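Local structure of L-ribose isomerase (Geodermatophilus obscurus DSM 43160, 5AVP) at residues 160-172 and 189-203. The protein probably interconverts L-ribose and L-ribulose as a manganese-containing sugar isomerase of the cupin type. Residues are numbered along the deposited sequence; the frame is centred on the assembly and turned at random.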
loop_
_atom_site.group_PDB
_atom_site.type_symbol
_atom_site.label_atom_id
_atom_site.label_comp_id
_atom_site.label_asym_id
_atom_site.label_seq_id
_atom_site.Cartn_x
_atom_site.Cartn_y
_atom_site.Cartn_z
ATOM N N SER A 160 36.610 14.070 -0.982
ATOM C CA SER A 160 35.474 14.964 -1.172
ATOM C C SER A 160 34.874 14.713 -2.570
ATOM O O SER A 160 35.458 13.993 -3.380
ATOM C CB SER A 160 35.938 16.417 -1.047
ATOM O OG SER A 160 37.074 16.500 -0.209
ATOM N N PHE A 161 33.711 15.298 -2.846
ATOM C CA PHE A 161 33.056 15.137 -4.134
ATOM C C PHE A 161 31.780 15.973 -4.219
ATOM O O PHE A 161 31.768 17.046 -4.824
ATOM C CB PHE A 161 32.726 13.661 -4.395
ATOM C CG PHE A 161 32.164 13.401 -5.774
ATOM C CD1 PHE A 161 32.856 13.813 -6.911
ATOM C CD2 PHE A 161 30.939 12.758 -5.940
ATOM C CE1 PHE A 161 32.337 13.590 -8.200
ATOM C CE2 PHE A 161 30.412 12.532 -7.232
ATOM C CZ PHE A 161 31.119 12.953 -8.362
ATOM N N THR A 162 30.710 15.483 -3.604
ATOM C CA THR A 162 29.443 16.188 -3.635
ATOM C C THR A 162 29.111 16.879 -2.301
ATOM O O THR A 162 28.324 17.832 -2.266
ATOM C CB THR A 162 28.305 15.218 -4.103
ATOM O OG1 THR A 162 27.030 15.872 -4.020
ATOM C CG2 THR A 162 28.292 13.959 -3.267
ATOM N N GLY A 163 29.731 16.422 -1.216
ATOM C CA GLY A 163 29.493 17.027 0.084
ATOM C C GLY A 163 28.025 17.230 0.417
ATOM O O GLY A 163 27.154 16.642 -0.220
ATOM N N MET A 164 27.747 18.054 1.421
ATOM C CA MET A 164 26.374 18.336 1.830
ATOM C C MET A 164 26.012 19.771 1.467
ATOM O O MET A 164 26.697 20.714 1.874
ATOM C CB MET A 164 26.208 18.157 3.344
ATOM C CG MET A 164 26.183 16.717 3.845
ATOM S SD MET A 164 24.710 15.774 3.402
ATOM C CE MET A 164 23.511 16.820 4.013
ATOM N N HIS A 165 24.934 19.946 0.709
ATOM C CA HIS A 165 24.530 21.291 0.331
ATOM C C HIS A 165 24.118 22.065 1.580
ATOM O O HIS A 165 24.141 21.529 2.688
ATOM C CB HIS A 165 23.422 21.250 -0.734
ATOM C CG HIS A 165 22.222 20.441 -0.351
ATOM N ND1 HIS A 165 21.316 19.974 -1.283
ATOM C CD2 HIS A 165 21.746 20.059 0.860
ATOM C CE1 HIS A 165 20.336 19.345 -0.662
ATOM N NE2 HIS A 165 20.571 19.383 0.639
ATOM N N GLU A 166 23.757 23.329 1.416
ATOM C CA GLU A 166 23.407 24.137 2.573
ATOM C C GLU A 166 22.008 23.915 3.115
ATOM O O GLU A 166 21.843 23.706 4.316
ATOM C CB GLU A 166 23.608 25.618 2.284
ATOM C CG GLU A 166 23.831 26.437 3.536
ATOM C CD GLU A 166 23.670 27.925 3.297
ATOM O OE1 GLU A 166 24.106 28.711 4.163
ATOM O OE2 GLU A 166 23.103 28.309 2.249
ATOM N N GLY A 167 20.994 23.971 2.259
ATOM C CA GLY A 167 19.655 23.747 2.761
ATOM C C GLY A 167 18.927 25.006 3.170
ATOM O O GLY A 167 19.239 26.088 2.706
ATOM N N SER A 168 17.975 24.870 4.083
ATOM C CA SER A 168 17.156 25.990 4.498
ATOM C C SER A 168 17.142 26.299 5.988
ATOM O O SER A 168 17.629 25.516 6.804
ATOM C CB SER A 168 15.725 25.707 4.052
ATOM O OG SER A 168 15.714 25.225 2.724
ATOM N N PRO A 169 16.563 27.461 6.354
ATOM C CA PRO A 169 16.444 27.918 7.740
ATOM C C PRO A 169 15.380 27.057 8.421
ATOM O O PRO A 169 14.404 26.637 7.789
ATOM C CB PRO A 169 15.957 29.356 7.599
ATOM C CG PRO A 169 16.343 29.734 6.198
ATOM C CD PRO A 169 16.070 28.495 5.432
ATOM N N TRP A 170 15.560 26.780 9.704
ATOM C CA TRP A 170 14.565 25.992 10.417
ATOM C C TRP A 170 13.219 26.720 10.373
ATOM O O TRP A 170 13.160 27.945 10.303
ATOM C CB TRP A 170 14.933 25.847 11.882
ATOM C CG TRP A 170 16.103 24.995 12.206
ATOM C CD1 TRP A 170 17.293 24.933 11.547
ATOM C CD2 TRP A 170 16.236 24.163 13.361
ATOM N NE1 TRP A 170 18.167 24.116 12.228
ATOM C CE2 TRP A 170 17.538 23.627 13.343
ATOM C CE3 TRP A 170 15.377 23.826 14.412
ATOM C CZ2 TRP A 170 18.004 22.761 14.335
ATOM C CZ3 TRP A 170 15.840 22.970 15.400
ATOM C CH2 TRP A 170 17.145 22.444 15.353
ATOM N N PRO A 171 12.113 25.969 10.395
ATOM C CA PRO A 171 10.810 26.633 10.376
ATOM C C PRO A 171 10.557 27.100 11.814
ATOM O O PRO A 171 11.130 26.545 12.764
ATOM C CB PRO A 171 9.873 25.514 9.958
ATOM C CG PRO A 171 10.530 24.305 10.545
ATOM C CD PRO A 171 11.967 24.515 10.211
ATOM N N ASP A 172 9.720 28.114 11.996
ATOM C CA ASP A 172 9.462 28.608 13.349
ATOM C C ASP A 172 8.683 27.598 14.185
ATOM O O ASP A 172 7.857 26.852 13.671
ATOM C CB ASP A 172 8.670 29.937 13.318
ATOM C CG ASP A 172 9.392 31.042 12.550
ATOM O OD1 ASP A 172 9.102 32.241 12.795
ATOM O OD2 ASP A 172 10.236 30.710 11.691
ATOM N N SER A 189 21.327 23.673 9.274
ATOM C CA SER A 189 20.579 23.435 8.053
ATOM C C SER A 189 19.322 22.629 8.280
ATOM O O SER A 189 19.291 21.713 9.099
ATOM C CB SER A 189 21.442 22.744 7.025
ATOM O OG SER A 189 22.408 23.649 6.602
ATOM N N TYR A 190 18.279 22.998 7.546
ATOM C CA TYR A 190 16.987 22.349 7.640
ATOM C C TYR A 190 16.625 21.721 6.312
ATOM O O TYR A 190 17.245 22.011 5.291
ATOM C CB TYR A 190 15.927 23.373 8.020
ATOM C CG TYR A 190 14.523 22.818 8.108
ATOM C CD1 TYR A 190 14.142 21.978 9.157
ATOM C CD2 TYR A 190 13.569 23.156 7.152
ATOM C CE1 TYR A 190 12.848 21.500 9.252
ATOM C CE2 TYR A 190 12.278 22.684 7.239
ATOM C CZ TYR A 190 11.918 21.860 8.287
ATOM O OH TYR A 190 10.616 21.421 8.362
ATOM N N ARG A 191 15.611 20.866 6.331
ATOM C CA ARG A 191 15.139 20.188 5.133
ATOM C C ARG A 191 13.860 19.412 5.440
ATOM O O ARG A 191 13.776 18.694 6.434
ATOM C CB ARG A 191 16.218 19.255 4.592
ATOM C CG ARG A 191 15.713 18.291 3.534
ATOM C CD ARG A 191 15.325 18.950 2.228
ATOM N NE ARG A 191 16.476 19.279 1.404
ATOM C CZ ARG A 191 16.427 19.376 0.083
ATOM N NH1 ARG A 191 15.285 19.161 -0.551
ATOM N NH2 ARG A 191 17.510 19.692 -0.608
ATOM N N ARG A 192 12.864 19.585 4.579
ATOM C CA ARG A 192 11.560 18.953 4.717
ATOM C C ARG A 192 11.426 17.886 3.643
ATOM O O ARG A 192 11.144 18.223 2.497
ATOM C CB ARG A 192 10.475 20.008 4.492
ATOM C CG ARG A 192 9.050 19.518 4.640
ATOM C CD ARG A 192 8.674 19.524 6.108
ATOM N NE ARG A 192 7.273 19.204 6.382
ATOM C CZ ARG A 192 6.697 19.411 7.566
ATOM N NH1 ARG A 192 7.404 19.934 8.558
ATOM N NH2 ARG A 192 5.423 19.099 7.766
ATOM N N LEU A 193 11.618 16.617 3.995
ATOM C CA LEU A 193 11.487 15.538 3.025
ATOM C C LEU A 193 10.100 14.874 3.123
ATOM O O LEU A 193 9.626 14.548 4.217
ATOM C CB LEU A 193 12.583 14.507 3.259
ATOM C CG LEU A 193 13.974 15.123 3.259
ATOM C CD1 LEU A 193 14.866 14.387 4.228
ATOM C CD2 LEU A 193 14.523 15.099 1.850
ATOM N N ARG A 194 9.452 14.689 1.972
ATOM C CA ARG A 194 8.121 14.065 1.908
ATOM C C ARG A 194 8.133 12.803 1.061
ATOM O O ARG A 194 9.119 12.493 0.386
ATOM C CB ARG A 194 7.070 15.032 1.322
ATOM C CG ARG A 194 6.983 16.339 2.040
ATOM C CD ARG A 194 6.057 17.305 1.357
ATOM N NE ARG A 194 6.333 18.658 1.835
ATOM C CZ ARG A 194 5.591 19.728 1.568
ATOM N NH1 ARG A 194 4.504 19.610 0.818
ATOM N NH2 ARG A 194 5.945 20.918 2.054
ATOM N N VAL A 195 7.017 12.086 1.103
ATOM C CA VAL A 195 6.861 10.863 0.330
ATOM C C VAL A 195 6.908 11.232 -1.145
ATOM O O VAL A 195 6.194 12.135 -1.579
ATOM C CB VAL A 195 5.493 10.210 0.567
ATOM C CG1 VAL A 195 5.571 8.724 0.244
ATOM C CG2 VAL A 195 5.025 10.453 1.979
ATOM N N GLY A 196 7.732 10.542 -1.920
ATOM C CA GLY A 196 7.807 10.859 -3.332
ATOM C C GLY A 196 9.036 11.661 -3.715
ATOM O O GLY A 196 9.492 11.571 -4.853
ATOM N N ASP A 197 9.564 12.441 -2.774
ATOM C CA ASP A 197 10.755 13.268 -3.001
ATOM C C ASP A 197 11.940 12.420 -3.430
ATOM O O ASP A 197 11.885 11.183 -3.405
ATOM C CB ASP A 197 11.158 14.003 -1.718
ATOM C CG ASP A 197 10.228 15.144 -1.370
ATOM O OD1 ASP A 197 8.993 14.972 -1.418
ATOM O OD2 ASP A 197 10.734 16.226 -1.031
ATOM N N PRO A 198 13.034 13.075 -3.848
ATOM C CA PRO A 198 14.215 12.319 -4.264
ATOM C C PRO A 198 14.878 11.707 -3.037
ATOM O O PRO A 198 14.586 12.101 -1.906
ATOM C CB PRO A 198 15.078 13.381 -4.925
ATOM C CG PRO A 198 14.079 14.283 -5.514
ATOM C CD PRO A 198 13.092 14.443 -4.387
ATOM N N LYS A 199 15.750 10.728 -3.252
ATOM C CA LYS A 199 16.450 10.114 -2.129
ATOM C C LYS A 199 17.373 11.187 -1.570
ATOM O O LYS A 199 18.010 11.920 -2.328
ATOM C CB LYS A 199 17.296 8.910 -2.570
ATOM C CG LYS A 199 16.545 7.583 -2.654
ATOM C CD LYS A 199 16.648 6.808 -1.353
ATOM C CE LYS A 199 15.744 5.571 -1.380
ATOM N NZ LYS A 199 15.958 4.691 -0.189
ATOM N N PHE A 200 17.414 11.301 -0.247
ATOM C CA PHE A 200 18.288 12.262 0.375
ATOM C C PHE A 200 19.487 11.585 1.008
ATOM O O PHE A 200 19.344 10.686 1.830
ATOM C CB PHE A 200 17.580 13.092 1.430
ATOM C CG PHE A 200 18.384 14.281 1.840
ATOM C CD1 PHE A 200 18.672 15.278 0.915
ATOM C CD2 PHE A 200 18.907 14.385 3.109
ATOM C CE1 PHE A 200 19.473 16.344 1.251
ATOM C CE2 PHE A 200 19.712 15.460 3.447
ATOM C CZ PHE A 200 19.991 16.441 2.515
ATOM N N VAL A 201 20.675 12.029 0.614
ATOM C CA VAL A 201 21.920 11.472 1.122
ATOM C C VAL A 201 22.571 12.316 2.212
ATOM O O VAL A 201 22.756 13.526 2.056
ATOM C CB VAL A 201 22.944 11.291 -0.004
ATOM C CG1 VAL A 201 24.306 11.059 0.587
ATOM C CG2 VAL A 201 22.563 10.115 -0.889
ATOM N N MET A 202 22.919 11.646 3.310
ATOM C CA MET A 202 23.569 12.264 4.465
ATOM C C MET A 202 24.938 11.640 4.637
ATOM O O MET A 202 25.062 10.549 5.200
ATOM C CB MET A 202 22.760 12.035 5.751
ATOM C CG MET A 202 23.385 12.662 7.001
ATOM S SD MET A 202 23.668 14.478 6.900
ATOM C CE MET A 202 21.966 15.067 6.770
ATOM N N HIS A 203 25.957 12.337 4.147
ATOM C CA HIS A 203 27.340 11.867 4.228
ATOM C C HIS A 203 27.838 11.669 5.636
ATOM O O HIS A 203 27.485 12.413 6.538
ATOM C CB HIS A 203 28.274 12.857 3.558
ATOM C CG HIS A 203 27.996 13.046 2.111
ATOM N ND1 HIS A 203 28.208 12.049 1.184
ATOM C CD2 HIS A 203 27.481 14.097 1.430
ATOM C CE1 HIS A 203 27.832 12.479 -0.007
ATOM N NE2 HIS A 203 27.387 13.718 0.115
#
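A lone antiparallel bridge, with no regular strand on the loop side, ties Ser-168 to Tyr-190 as a hydrogen-bonded pair: Ser-168 N donates to Tyr-190 O (3.2 Å) and Tyr-190 N to Ser-168 O (2.7 Å). Just before the bridge, the Ser-189 hydroxyl is modelled implausibly close to Glu-166 O, so that bond is doubtful in detail. Beyond it, the Tyr-190 ring, its CG anti to the backbone N (chi1 178°), lies under Pro-171, whose CD sits over one face in a CH-pi contact, while Trp-170 CD1 rests 4.1 Å from Tyr-190 CB. Trp-170 stacks on Phe-145 and donates NE1 to Leu-187 O; the Tyr-190 ring also meets Phe-145, planes at about 45°. With an alanine in place of Tyr-190, the Pro-171 ring would probably lose its aromatic platform and a gap would open beside Phe-145. In this cupin-like beta-sandwich the loop passes the start of edge strand 189-194 and reaches strand 200-202, at the edge of the other sheet. There Met-164, bent at chi2 and chi3, brings CE to 3.6 Å from Met-202 CE and 3.8 Å from Phe-200 CZ; Met-202 in turn touches the manganese ligand His-208. His-165 NE2 lies 3.3 Å from Phe-200 CE1, at the edge of that ring; the ring planes are inclined by 30° and the rings barely overlap. Farther along, the His-203 ring turns its edge to Gly-163 O, and Thr-162 CG2 approaches His-203 NE2 at 3.5 Å.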